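PDB 3U64: protein TP_0956 from Treponema pallidum subsp. pallidum, which is a lipoprotein that probably serves as the tetratricopeptide-repeat-like, protein-binding T component of a TRAP-type transporter. Local coordinates for residues 79-85 against 105-110. Residues are numbered along the deposited sequence; the frame is centred on the assembly and turned at random.
Sequences YANAFVQ and RARKLY
Ala80 presses its CB over one face of the Tyr110 ring, a CH-pi contact 3.9 Å from the ring centroid, and also meets CB of Leu109 at 3.7 Å. The Tyr110 ring reaches across to the other helix, its OH lying against Asn81 and donating to Gln85 OE1 at 2.9 Å. That bond arrives from above the amide carbonyl plane, 44° out of it, with amide and ring nearly perpendicular (89°). Gln85 manages the reach with an extended chain, CG anti to the backbone N. Next along the interface, Val84 splits its two methyls: CG1 lies against Ala106 CB at 3.7 Å, while CG2 touches Leu109 CD1 and sits over one face of the Arg105 guanidinium, 3.9 Å from NH1. The guanidinium's stronger partner is Asp40 of the second subunit, a salt bridge through NE, and Leu43 of that subunit packs on Tyr79, Arg105 and Leu109. The helix widens into a pi-type turn at 80-85, where Gln85 N bonds to Ala80 O at 2.9 Å. Segments 79-85 and 105-110 run antiparallel (166°), joining consecutive helices 66-89 and 96-124 as a helical hairpin of the kind found in TPR-like folds, with helix 41-61 against Tyr79 and Phe83, and helix 152-166 against Tyr110.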
ATOM      1  N   TYR A  79       0.957   8.276 -12.287  1.00 26.03           N
ATOM      2  CA  TYR A  79       0.148   7.827 -11.176  1.00 30.68           C
ATOM      3  C   TYR A  79      -1.195   8.560 -11.155  1.00 39.23           C
ATOM      4  O   TYR A  79      -2.247   7.937 -11.022  1.00 36.07           O
ATOM      5  CB  TYR A  79       0.865   8.051  -9.856  1.00 33.39           C
ATOM      6  CG  TYR A  79       0.090   7.526  -8.691  1.00 36.51           C
ATOM      7  CD1 TYR A  79       0.132   6.178  -8.368  1.00 34.27           C
ATOM      8  CD2 TYR A  79      -0.694   8.375  -7.909  1.00 38.88           C
ATOM      9  CE1 TYR A  79      -0.577   5.675  -7.298  1.00 39.94           C
ATOM     10  CE2 TYR A  79      -1.406   7.889  -6.830  1.00 35.26           C
ATOM     11  CZ  TYR A  79      -1.346   6.531  -6.529  1.00 36.46           C
ATOM     12  OH  TYR A  79      -2.061   6.025  -5.464  1.00 33.52           O
ATOM     13  N   ALA A  80      -1.169   9.883 -11.274  1.00 30.30           N
ATOM     14  CA  ALA A  80      -2.423  10.629 -11.186  1.00 30.42           C
ATOM     15  C   ALA A  80      -3.426  10.105 -12.206  1.00 33.96           C
ATOM     16  O   ALA A  80      -4.608   9.959 -11.915  1.00 32.18           O
ATOM     17  CB  ALA A  80      -2.190  12.108 -11.390  1.00 32.72           C
ATOM     18  N   ASN A  81      -2.951   9.819 -13.410  1.00 34.35           N
ATOM     19  CA  ASN A  81      -3.850   9.348 -14.445  1.00 41.84           C
ATOM     20  C   ASN A  81      -4.334   7.925 -14.196  1.00 37.52           C
ATOM     21  O   ASN A  81      -5.528   7.666 -14.089  1.00 35.48           O
ATOM     22  CB  ASN A  81      -3.186   9.405 -15.812  1.00 47.24           C
ATOM     23  CG  ASN A  81      -4.028   8.730 -16.880  1.00 52.15           C
ATOM     24  OD1 ASN A  81      -5.243   8.630 -16.747  1.00 58.36           O
ATOM     25  ND2 ASN A  81      -3.387   8.256 -17.932  1.00 52.16           N
ATOM     26  N   ALA A  82      -3.385   7.006 -14.121  1.00 34.54           N
ATOM     27  CA  ALA A  82      -3.711   5.590 -14.041  1.00 39.91           C
ATOM     28  C   ALA A  82      -4.391   5.189 -12.732  1.00 37.71           C
ATOM     29  O   ALA A  82      -5.259   4.331 -12.736  1.00 31.81           O
ATOM     30  CB  ALA A  82      -2.460   4.743 -14.280  1.00 35.97           C
ATOM     31  N   PHE A  83      -4.016   5.807 -11.613  1.00 31.41           N
ATOM     32  CA  PHE A  83      -4.497   5.301 -10.329  1.00 29.81           C
ATOM     33  C   PHE A  83      -5.349   6.258  -9.508  1.00 30.34           C
ATOM     34  O   PHE A  83      -5.811   5.911  -8.423  1.00 30.50           O
ATOM     35  CB  PHE A  83      -3.337   4.698  -9.524  1.00 41.07           C
ATOM     36  CG  PHE A  83      -2.657   3.573 -10.249  1.00 38.68           C
ATOM     37  CD1 PHE A  83      -3.308   2.357 -10.419  1.00 38.12           C
ATOM     38  CD2 PHE A  83      -1.395   3.741 -10.806  1.00 36.25           C
ATOM     39  CE1 PHE A  83      -2.706   1.315 -11.116  1.00 33.29           C
ATOM     40  CE2 PHE A  83      -0.777   2.702 -11.515  1.00 33.59           C
ATOM     41  CZ  PHE A  83      -1.431   1.494 -11.668  1.00 35.28           C
ATOM     42  N   VAL A  84      -5.577   7.459 -10.030  1.00 34.34           N
ATOM     43  CA  VAL A  84      -6.506   8.371  -9.374  1.00 30.15           C
ATOM     44  C   VAL A  84      -7.680   8.717 -10.296  1.00 37.26           C
ATOM     45  O   VAL A  84      -8.835   8.391  -9.993  1.00 35.53           O
ATOM     46  CB  VAL A  84      -5.819   9.648  -8.903  1.00 31.56           C
ATOM     47  CG1 VAL A  84      -6.825  10.564  -8.217  1.00 25.11           C
ATOM     48  CG2 VAL A  84      -4.661   9.307  -7.966  1.00 42.61           C
ATOM     49  N   GLN A  85      -7.372   9.353 -11.424  1.00 35.21           N
ATOM     50  CA  GLN A  85      -8.393   9.804 -12.345  1.00 38.93           C
ATOM     51  C   GLN A  85      -9.173   8.655 -12.953  1.00 44.07           C
ATOM     52  O   GLN A  85     -10.397   8.668 -12.983  1.00 49.04           O
ATOM     53  CB  GLN A  85      -7.800  10.628 -13.487  1.00 32.20           C
ATOM     54  CG  GLN A  85      -8.902  11.056 -14.493  1.00 36.76           C
ATOM     55  CD  GLN A  85      -8.401  11.912 -15.652  1.00 47.07           C
ATOM     56  OE1 GLN A  85      -7.434  12.686 -15.527  1.00 37.70           O
ATOM     57  NE2 GLN A  85      -9.072  11.780 -16.796  1.00 44.49           N
ATOM     58  N   ARG A 105      -8.346  15.630  -6.529  1.00 36.81           N
ATOM     59  CA  ARG A 105      -7.107  14.997  -6.110  1.00 30.11           C
ATOM     60  C   ARG A 105      -6.154  14.767  -7.301  1.00 32.92           C
ATOM     61  O   ARG A 105      -4.963  15.060  -7.215  1.00 35.97           O
ATOM     62  CB  ARG A 105      -7.408  13.679  -5.387  1.00 28.78           C
ATOM     63  CG  ARG A 105      -6.195  13.040  -4.714  1.00 51.05           C
ATOM     64  CD  ARG A 105      -6.505  11.668  -4.067  1.00 48.84           C
ATOM     65  NE  ARG A 105      -5.257  10.973  -3.760  1.00 36.05           N
ATOM     66  CZ  ARG A 105      -5.042   9.673  -3.908  1.00 38.10           C
ATOM     67  NH1 ARG A 105      -6.002   8.872  -4.351  1.00 36.50           N
ATOM     68  NH2 ARG A 105      -3.851   9.183  -3.613  1.00 49.11           N
ATOM     69  N   ALA A 106      -6.669  14.233  -8.402  1.00 33.24           N
ATOM     70  CA  ALA A 106      -5.845  14.016  -9.604  1.00 32.46           C
ATOM     71  C   ALA A 106      -5.304  15.346 -10.123  1.00 34.90           C
ATOM     72  O   ALA A 106      -4.140  15.461 -10.487  1.00 35.41           O
ATOM     73  CB  ALA A 106      -6.657  13.352 -10.686  1.00 25.82           C
ATOM     74  N   ARG A 107      -6.171  16.345 -10.162  1.00 29.08           N
ATOM     75  CA  ARG A 107      -5.793  17.672 -10.615  1.00 39.01           C
ATOM     76  C   ARG A 107      -4.578  18.204  -9.841  1.00 43.17           C
ATOM     77  O   ARG A 107      -3.608  18.675 -10.447  1.00 40.37           O
ATOM     78  CB  ARG A 107      -6.988  18.619 -10.490  1.00 43.87           C
ATOM     79  CG  ARG A 107      -6.772  19.977 -11.111  1.00 48.13           C
ATOM     80  CD  ARG A 107      -7.848  20.950 -10.671  1.00 53.36           C
ATOM     81  NE  ARG A 107      -7.275  22.277 -10.466  1.00 71.80           N
ATOM     82  CZ  ARG A 107      -6.713  22.679  -9.327  1.00 83.48           C
ATOM     83  NH1 ARG A 107      -6.658  21.854  -8.282  1.00 82.97           N
ATOM     84  NH2 ARG A 107      -6.209  23.909  -9.230  1.00 85.27           N
ATOM     85  N   LYS A 108      -4.612  18.090  -8.511  1.00 37.64           N
ATOM     86  CA  LYS A 108      -3.498  18.551  -7.677  1.00 36.20           C
ATOM     87  C   LYS A 108      -2.223  17.753  -7.918  1.00 33.38           C
ATOM     88  O   LYS A 108      -1.130  18.305  -7.909  1.00 35.31           O
ATOM     89  CB  LYS A 108      -3.870  18.527  -6.186  1.00 39.09           C
ATOM     90  CG  LYS A 108      -4.922  19.575  -5.802  1.00 52.35           C
ATOM     91  CD  LYS A 108      -5.188  19.576  -4.303  1.00 65.19           C
ATOM     92  CE  LYS A 108      -6.337  20.500  -3.931  1.00 72.24           C
ATOM     93  NZ  LYS A 108      -7.664  19.855  -4.161  1.00 78.33           N
ATOM     94  N   LEU A 109      -2.371  16.453  -8.131  1.00 29.83           N
ATOM     95  CA  LEU A 109      -1.233  15.595  -8.453  1.00 33.23           C
ATOM     96  C   LEU A 109      -0.635  15.906  -9.841  1.00 34.38           C
ATOM     97  O   LEU A 109       0.587  15.923 -10.002  1.00 31.59           O
ATOM     98  CB  LEU A 109      -1.617  14.114  -8.330  1.00 25.98           C
ATOM     99  CG  LEU A 109      -1.849  13.584  -6.903  1.00 35.16           C
ATOM    100  CD1 LEU A 109      -2.028  12.088  -6.903  1.00 36.83           C
ATOM    101  CD2 LEU A 109      -0.728  13.938  -5.929  1.00 27.84           C
ATOM    102  N   TYR A 110      -1.481  16.150 -10.840  1.00 26.91           N
ATOM    103  CA  TYR A 110      -0.965  16.580 -12.141  1.00 30.02           C
ATOM    104  C   TYR A 110      -0.088  17.825 -11.972  1.00 38.71           C
ATOM    105  O   TYR A 110       1.017  17.914 -12.519  1.00 34.06           O
ATOM    106  CB  TYR A 110      -2.108  16.881 -13.109  1.00 29.38           C
ATOM    107  CG  TYR A 110      -2.778  15.642 -13.663  1.00 38.78           C
ATOM    108  CD1 TYR A 110      -2.023  14.540 -14.070  1.00 30.28           C
ATOM    109  CD2 TYR A 110      -4.169  15.568 -13.778  1.00 41.41           C
ATOM    110  CE1 TYR A 110      -2.635  13.403 -14.581  1.00 40.29           C
ATOM    111  CE2 TYR A 110      -4.789  14.431 -14.292  1.00 37.52           C
ATOM    112  CZ  TYR A 110      -4.017  13.357 -14.694  1.00 38.74           C
ATOM    113  OH  TYR A 110      -4.609  12.232 -15.198  1.00 35.36           O
TER